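Local coordinates for protein cellulosomal scaffoldin (Bacteroides cellulosolvens, PDB 2XBT) that forms part of a cellulosome scaffold, this piece being its family 3b carbohydrate-binding module, which probably binds cellulose, at residues Y65-N77 against K87-G99. Sequence-based numbering, arbitrary orientation.
Sequences YVSIGSASATFNN and KYIEIKLASGTLG
N76 lays its CB over one face of the Y88 ring, 3.6 Å from the ring centroid, a CH-pi contact between members of a hydrogen-bonded pair. With chi1 at -53°, the N76 amide swings beside its own backbone N and runs over the tyrosine, its plane only 18° from the ring's. ND2 then donates to T74 OG1 at 3.1 Å, nearly in the amide plane, and more weakly to Y88 O, so two bonds oppose rotation of the amide. T74 OG1 sits beside E90 CB, and a water joins that hydroxyl to E90 OE1; E90 OE2 is engaged by R48 in a salt bridge.

On the opposite side of the hairpin A71, A73, F75, I89, I91 and L93 form an apolar surface. A73 CB touches I89 CG2, A71 CB meets L93 CD2, and the F75 ring brings CE1 to 3.6 Å from I89 CG1. In this antiparallel beta hairpin of the CBM3 beta-sandwich, 71-77 belongs to the outermost strand of a five-stranded sheet and 87-93 pairs on with strand 45-51. F75 and I89 both reach V117 of the facing sheet, while Y61 there meets A73, F75 and I91.

Backbone bonds at S72–K92, T74–E90 and N76–Y88 run in both directions, and A94 N to S70 O at 2.9 Å continues the pairing past the strands. Beyond this, a water accepts weakly from S70 N and A94 N and lies 2.7 Å from S95 O and also near I68 O. Another water links S70 OG to S95 OG. I68 CG2 packs on G96 CA at 4.0 Å, where the glycine lets the chains close up, and I68, L93 and L98 all touch L42.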
ATOM      1  N   TYR A  65      -1.923   5.792 -11.057  1.00 26.76           N
ATOM      2  CA  TYR A  65      -2.866   4.888 -11.694  1.00 28.48           C
ATOM      3  C   TYR A  65      -3.645   4.055 -10.683  1.00 27.57           C
ATOM      4  O   TYR A  65      -3.068   3.467  -9.769  1.00 25.91           O
ATOM      5  CB  TYR A  65      -2.146   3.972 -12.682  1.00 30.33           C
ATOM      6  CG  TYR A  65      -3.072   2.971 -13.342  1.00 29.58           C
ATOM      7  CD1 TYR A  65      -4.096   3.400 -14.170  1.00 29.73           C
ATOM      8  CD2 TYR A  65      -2.918   1.605 -13.138  1.00 28.10           C
ATOM      9  CE1 TYR A  65      -4.952   2.503 -14.782  1.00 28.77           C
ATOM     10  CE2 TYR A  65      -3.772   0.688 -13.750  1.00 28.08           C
ATOM     11  CZ  TYR A  65      -4.785   1.154 -14.572  1.00 27.95           C
ATOM     12  OH  TYR A  65      -5.650   0.281 -15.194  1.00 31.57           O
ATOM     13  N   VAL A  66      -4.964   4.026 -10.837  1.00 24.75           N
ATOM     14  CA  VAL A  66      -5.795   3.147 -10.029  1.00 23.60           C
ATOM     15  C   VAL A  66      -6.804   2.518 -10.969  1.00 28.61           C
ATOM     16  O   VAL A  66      -7.616   3.227 -11.568  1.00 28.22           O
ATOM     17  CB  VAL A  66      -6.528   3.914  -8.928  1.00 23.40           C
ATOM     18  CG1 VAL A  66      -7.321   2.951  -8.061  1.00 25.20           C
ATOM     19  CG2 VAL A  66      -5.537   4.723  -8.091  1.00 26.63           C
ATOM     20  N   SER A  67      -6.742   1.199 -11.113  1.00 25.01           N
ATOM     21  CA  SER A  67      -7.512   0.514 -12.153  1.00 26.16           C
ATOM     22  C   SER A  67      -9.018   0.494 -11.894  1.00 24.97           C
ATOM     23  O   SER A  67      -9.806   0.348 -12.826  1.00 26.97           O
ATOM     24  CB  SER A  67      -6.992  -0.905 -12.370  1.00 26.89           C
ATOM     25  OG  SER A  67      -7.271  -1.736 -11.262  1.00 23.76           O
ATOM     26  N   ILE A  68      -9.417   0.625 -10.634  1.00 22.41           N
ATOM     27  CA  ILE A  68     -10.828   0.721 -10.275  1.00 28.81           C
ATOM     28  C   ILE A  68     -11.005   1.831  -9.264  1.00 30.21           C
ATOM     29  O   ILE A  68     -10.346   1.826  -8.227  1.00 28.52           O
ATOM     30  CB  ILE A  68     -11.353  -0.575  -9.617  1.00 24.66           C
ATOM     31  CG1 ILE A  68     -11.066  -1.794 -10.489  1.00 27.06           C
ATOM     32  CG2 ILE A  68     -12.841  -0.443  -9.284  1.00 28.98           C
ATOM     33  CD1 ILE A  68     -11.493  -3.101  -9.828  1.00 24.78           C
ATOM     34  N   GLY A  69     -11.898   2.775  -9.564  1.00 23.57           N
ATOM     35  CA  GLY A  69     -12.160   3.910  -8.697  1.00 21.20           C
ATOM     36  C   GLY A  69     -10.988   4.875  -8.605  1.00 24.66           C
ATOM     37  O   GLY A  69     -10.359   5.220  -9.617  1.00 29.00           O
ATOM     38  N   SER A  70     -10.685   5.293  -7.379  1.00 26.58           N
ATOM     39  CA  SER A  70      -9.613   6.245  -7.119  1.00 26.56           C
ATOM     40  C   SER A  70      -9.018   6.034  -5.726  1.00 29.08           C
ATOM     41  O   SER A  70      -9.626   5.399  -4.864  1.00 23.43           O
ATOM     42  CB  SER A  70     -10.131   7.681  -7.230  1.00 25.58           C
ATOM     43  OG  SER A  70     -11.099   7.924  -6.229  1.00 28.77           O
ATOM     44  N   ALA A  71      -7.832   6.590  -5.516  1.00 24.32           N
ATOM     45  CA  ALA A  71      -7.122   6.441  -4.252  1.00 25.15           C
ATOM     46  C   ALA A  71      -6.714   7.800  -3.717  1.00 24.03           C
ATOM     47  O   ALA A  71      -6.415   8.710  -4.491  1.00 27.23           O
ATOM     48  CB  ALA A  71      -5.889   5.587  -4.462  1.00 23.55           C
ATOM     49  N   SER A  72      -6.685   7.933  -2.394  1.00 26.90           N
ATOM     50  CA  SER A  72      -6.161   9.143  -1.761  1.00 26.21           C
ATOM     51  C   SER A  72      -5.342   8.721  -0.551  1.00 25.75           C
ATOM     52  O   SER A  72      -5.449   7.591  -0.093  1.00 22.08           O
ATOM     53  CB  SER A  72      -7.288  10.075  -1.337  1.00 26.52           C
ATOM     54  OG  SER A  72      -8.113   9.476  -0.368  1.00 27.29           O
ATOM     55  N   ALA A  73      -4.518   9.619  -0.031  1.00 25.52           N
ATOM     56  CA  ALA A  73      -3.587   9.222   1.015  1.00 20.45           C
ATOM     57  C   ALA A  73      -3.485  10.272   2.101  1.00 24.65           C
ATOM     58  O   ALA A  73      -3.651  11.472   1.853  1.00 25.98           O
ATOM     59  CB  ALA A  73      -2.216   8.951   0.425  1.00 23.81           C
ATOM     60  N   THR A  74      -3.210   9.806   3.311  1.00 25.90           N
ATOM     61  CA  THR A  74      -2.888  10.678   4.423  1.00 22.21           C
ATOM     62  C   THR A  74      -1.590  10.190   5.049  1.00 23.65           C
ATOM     63  O   THR A  74      -1.226   9.031   4.909  1.00 21.42           O
ATOM     64  CB  THR A  74      -4.002  10.662   5.489  1.00 21.89           C
ATOM     65  OG1 THR A  74      -4.175   9.331   5.981  1.00 22.80           O
ATOM     66  CG2 THR A  74      -5.328  11.143   4.883  1.00 27.64           C
ATOM     67  N   PHE A  75      -0.883  11.089   5.728  1.00 24.25           N
ATOM     68  CA  PHE A  75       0.330  10.724   6.425  1.00 23.10           C
ATOM     69  C   PHE A  75       0.058  10.892   7.908  1.00 25.88           C
ATOM     70  O   PHE A  75      -0.522  11.898   8.334  1.00 24.03           O
ATOM     71  CB  PHE A  75       1.476  11.615   5.956  1.00 22.88           C
ATOM     72  CG  PHE A  75       1.717  11.540   4.474  1.00 25.68           C
ATOM     73  CD1 PHE A  75       2.578  10.595   3.950  1.00 26.22           C
ATOM     74  CD2 PHE A  75       1.053  12.391   3.602  1.00 27.38           C
ATOM     75  CE1 PHE A  75       2.798  10.502   2.579  1.00 25.43           C
ATOM     76  CE2 PHE A  75       1.267  12.304   2.227  1.00 27.22           C
ATOM     77  CZ  PHE A  75       2.140  11.359   1.720  1.00 27.76           C
ATOM     78  N   ASN A  76       0.480   9.900   8.686  1.00 23.35           N
ATOM     79  CA  ASN A  76       0.017   9.729  10.050  1.00 25.15           C
ATOM     80  C   ASN A  76       1.131   9.308  10.985  1.00 25.71           C
ATOM     81  O   ASN A  76       2.037   8.587  10.583  1.00 24.32           O
ATOM     82  CB  ASN A  76      -1.034   8.625  10.091  1.00 25.52           C
ATOM     83  CG  ASN A  76      -2.150   8.854   9.102  1.00 30.73           C
ATOM     84  OD1 ASN A  76      -3.151   9.482   9.428  1.00 28.74           O
ATOM     85  ND2 ASN A  76      -1.966   8.375   7.874  1.00 25.65           N
ATOM     86  N   ASN A  77       1.040   9.735  12.240  1.00 28.41           N
ATOM     87  CA  ASN A  77       1.961   9.245  13.256  1.00 24.82           C
ATOM     88  C   ASN A  77       1.659   7.807  13.647  1.00 27.42           C
ATOM     89  O   ASN A  77       0.503   7.428  13.810  1.00 31.21           O
ATOM     90  CB  ASN A  77       1.905  10.140  14.492  1.00 32.54           C
ATOM     91  CG  ASN A  77       2.363  11.544  14.198  1.00 36.02           C
ATOM     92  OD1 ASN A  77       1.649  12.510  14.455  1.00 41.38           O
ATOM     93  ND2 ASN A  77       3.554  11.667  13.633  1.00 34.58           N
ATOM     94  N   LYS A  87       5.941   6.696  11.301  1.00 23.43           N
ATOM     95  CA  LYS A  87       4.807   7.176  10.533  1.00 22.22           C
ATOM     96  C   LYS A  87       4.252   6.071   9.648  1.00 20.72           C
ATOM     97  O   LYS A  87       4.872   5.022   9.474  1.00 20.23           O
ATOM     98  CB  LYS A  87       5.215   8.332   9.612  1.00 21.35           C
ATOM     99  CG  LYS A  87       5.990   9.483  10.270  1.00 28.75           C
ATOM    100  CD  LYS A  87       5.085  10.607  10.746  1.00 30.07           C
ATOM    101  CE  LYS A  87       5.916  11.786  11.246  1.00 38.58           C
ATOM    102  NZ  LYS A  87       5.098  12.844  11.911  1.00 39.20           N
ATOM    103  N   TYR A  88       3.075   6.321   9.082  1.00 23.17           N
ATOM    104  CA  TYR A  88       2.577   5.501   7.988  1.00 18.99           C
ATOM    105  C   TYR A  88       1.778   6.333   7.005  1.00 20.02           C
ATOM    106  O   TYR A  88       1.143   7.319   7.380  1.00 19.94           O
ATOM    107  CB  TYR A  88       1.745   4.320   8.472  1.00 19.75           C
ATOM    108  CG  TYR A  88       0.516   4.694   9.250  1.00 22.07           C
ATOM    109  CD1 TYR A  88      -0.740   4.754   8.626  1.00 24.44           C
ATOM    110  CD2 TYR A  88       0.597   4.997  10.596  1.00 23.07           C
ATOM    111  CE1 TYR A  88      -1.888   5.105   9.356  1.00 22.55           C
ATOM    112  CE2 TYR A  88      -0.526   5.338  11.324  1.00 29.60           C
ATOM    113  CZ  TYR A  88      -1.766   5.393  10.698  1.00 30.19           C
ATOM    114  OH  TYR A  88      -2.872   5.743  11.428  1.00 31.82           O
ATOM    115  N   ILE A  89       1.863   5.954   5.738  1.00 17.14           N
ATOM    116  CA  ILE A  89       0.963   6.474   4.729  1.00 20.08           C
ATOM    117  C   ILE A  89      -0.254   5.557   4.792  1.00 17.43           C
ATOM    118  O   ILE A  89      -0.098   4.333   4.826  1.00 19.47           O
ATOM    119  CB  ILE A  89       1.556   6.327   3.331  1.00 20.56           C
ATOM    120  CG1 ILE A  89       2.963   6.925   3.285  1.00 25.43           C
ATOM    121  CG2 ILE A  89       0.645   6.990   2.288  1.00 23.47           C
ATOM    122  CD1 ILE A  89       3.798   6.362   2.192  1.00 26.72           C
ATOM    123  N   GLU A  90      -1.446   6.142   4.775  1.00 19.74           N
ATOM    124  CA  GLU A  90      -2.665   5.350   4.649  1.00 18.51           C
ATOM    125  C   GLU A  90      -3.347   5.681   3.347  1.00 19.77           C
ATOM    126  O   GLU A  90      -3.755   6.823   3.122  1.00 19.78           O
ATOM    127  CB  GLU A  90      -3.635   5.601   5.805  1.00 20.80           C
ATOM    128  CG  GLU A  90      -4.904   4.754   5.697  1.00 22.32           C
ATOM    129  CD  GLU A  90      -5.707   4.749   6.985  1.00 33.49           C
ATOM    130  OE1 GLU A  90      -6.547   5.651   7.163  1.00 35.26           O
ATOM    131  OE2 GLU A  90      -5.493   3.846   7.818  1.00 34.31           O
ATOM    132  N   ILE A  91      -3.481   4.663   2.507  1.00 17.78           N
ATOM    133  CA  ILE A  91      -4.138   4.810   1.219  1.00 19.56           C
ATOM    134  C   ILE A  91      -5.560   4.276   1.320  1.00 21.16           C
ATOM    135  O   ILE A  91      -5.789   3.161   1.793  1.00 19.04           O
ATOM    136  CB  ILE A  91      -3.335   4.082   0.132  1.00 19.34           C
ATOM    137  CG1 ILE A  91      -1.944   4.714   0.003  1.00 21.66           C
ATOM    138  CG2 ILE A  91      -4.059   4.114  -1.214  1.00 23.07           C
ATOM    139  CD1 ILE A  91      -1.007   3.914  -0.854  1.00 23.21           C
ATOM    140  N   LYS A  92      -6.522   5.089   0.895  1.00 19.56           N
ATOM    141  CA  LYS A  92      -7.916   4.691   0.958  1.00 24.50           C
ATOM    142  C   LYS A  92      -8.456   4.652  -0.451  1.00 25.36           C
ATOM    143  O   LYS A  92      -8.190   5.550  -1.236  1.00 24.06           O
ATOM    144  CB  LYS A  92      -8.729   5.694   1.768  1.00 30.53           C
ATOM    145  CG  LYS A  92      -8.644   5.539   3.275  1.00 30.14           C
ATOM    146  CD  LYS A  92      -9.715   6.404   3.931  1.00 40.76           C
ATOM    147  CE  LYS A  92      -9.752   6.227   5.444  1.00 44.16           C
ATOM    148  NZ  LYS A  92     -10.091   4.829   5.818  1.00 46.17           N
ATOM    149  N   LEU A  93      -9.194   3.598  -0.775  1.00 24.13           N
ATOM    150  CA  LEU A  93      -9.824   3.482  -2.078  1.00 27.47           C
ATOM    151  C   LEU A  93     -11.235   4.008  -1.924  1.00 27.36           C
ATOM    152  O   LEU A  93     -11.845   3.828  -0.879  1.00 29.91           O
ATOM    153  CB  LEU A  93      -9.812   2.026  -2.527  1.00 23.70           C
ATOM    154  CG  LEU A  93      -8.382   1.491  -2.648  1.00 27.95           C
ATOM    155  CD1 LEU A  93      -8.383   0.015  -3.006  1.00 26.54           C
ATOM    156  CD2 LEU A  93      -7.604   2.301  -3.686  1.00 32.21           C
ATOM    157  N   ALA A  94     -11.737   4.703  -2.938  1.00 32.31           N
ATOM    158  CA  ALA A  94     -12.976   5.460  -2.766  1.00 31.23           C
ATOM    159  C   ALA A  94     -14.221   4.699  -3.196  1.00 31.58           C
ATOM    160  O   ALA A  94     -15.278   4.829  -2.573  1.00 34.94           O
ATOM    161  CB  ALA A  94     -12.899   6.808  -3.486  1.00 28.26           C
ATOM    162  N   SER A  95     -14.108   3.915  -4.256  1.00 26.94           N
ATOM    163  CA  SER A  95     -15.295   3.305  -4.831  1.00 32.87           C
ATOM    164  C   SER A  95     -15.013   2.014  -5.579  1.00 31.51           C
ATOM    165  O   SER A  95     -13.865   1.660  -5.825  1.00 30.22           O
ATOM    166  CB  SER A  95     -15.962   4.283  -5.794  1.00 35.77           C
ATOM    167  OG  SER A  95     -15.174   4.448  -6.963  1.00 38.60           O
ATOM    168  N   GLY A  96     -16.079   1.316  -5.960  1.00 29.37           N
ATOM    169  CA  GLY A  96     -15.919   0.148  -6.798  1.00 26.89           C
ATOM    170  C   GLY A  96     -15.862  -1.135  -5.996  1.00 23.57           C
ATOM    171  O   GLY A  96     -15.856  -1.139  -4.761  1.00 21.69           O
ATOM    172  N   THR A  97     -15.805  -2.239  -6.721  1.00 24.57           N
ATOM    173  CA  THR A  97     -15.950  -3.543  -6.116  1.00 25.05           C
ATOM    174  C   THR A  97     -14.893  -4.492  -6.636  1.00 21.72           C
ATOM    175  O   THR A  97     -14.594  -4.515  -7.828  1.00 26.73           O
ATOM    176  CB  THR A  97     -17.338  -4.119  -6.472  1.00 30.79           C
ATOM    177  OG1 THR A  97     -18.361  -3.293  -5.892  1.00 37.35           O
ATOM    178  CG2 THR A  97     -17.487  -5.537  -5.961  1.00 29.48           C
ATOM    179  N   LEU A  98     -14.305  -5.259  -5.731  1.00 22.06           N
ATOM    180  CA  LEU A  98     -13.534  -6.417  -6.124  1.00 21.94           C
ATOM    181  C   LEU A  98     -14.501  -7.576  -6.273  1.00 23.26           C
ATOM    182  O   LEU A  98     -15.087  -8.022  -5.284  1.00 23.78           O
ATOM    183  CB  LEU A  98     -12.499  -6.765  -5.062  1.00 23.32           C
ATOM    184  CG  LEU A  98     -11.128  -6.144  -5.213  1.00 27.91           C
ATOM    185  CD1 LEU A  98     -10.142  -6.954  -4.374  1.00 23.08           C
ATOM    186  CD2 LEU A  98     -10.701  -6.105  -6.683  1.00 29.37           C
ATOM    187  N   GLY A  99     -14.685  -8.033  -7.503  1.00 24.09           N
ATOM    188  CA  GLY A  99     -15.605  -9.118  -7.784  1.00 23.80           C
ATOM    189  C   GLY A  99     -15.027 -10.472  -7.433  1.00 27.40           C
ATOM    190  O   GLY A  99     -13.858 -10.589  -7.050  1.00 22.80           O
TER
HETATM  191  O   HOH W   1     -11.457   2.736  -5.551  1.00 25.32           O
HETATM  192  O   HOH W   2     -13.656   7.113  -6.800  1.00 37.34           O
HETATM  193  O   HOH W   3     -10.000   7.732  -1.507  1.00 29.85           O
HETATM  194  O   HOH W   4      -6.550   7.755   5.745  1.00 36.51           O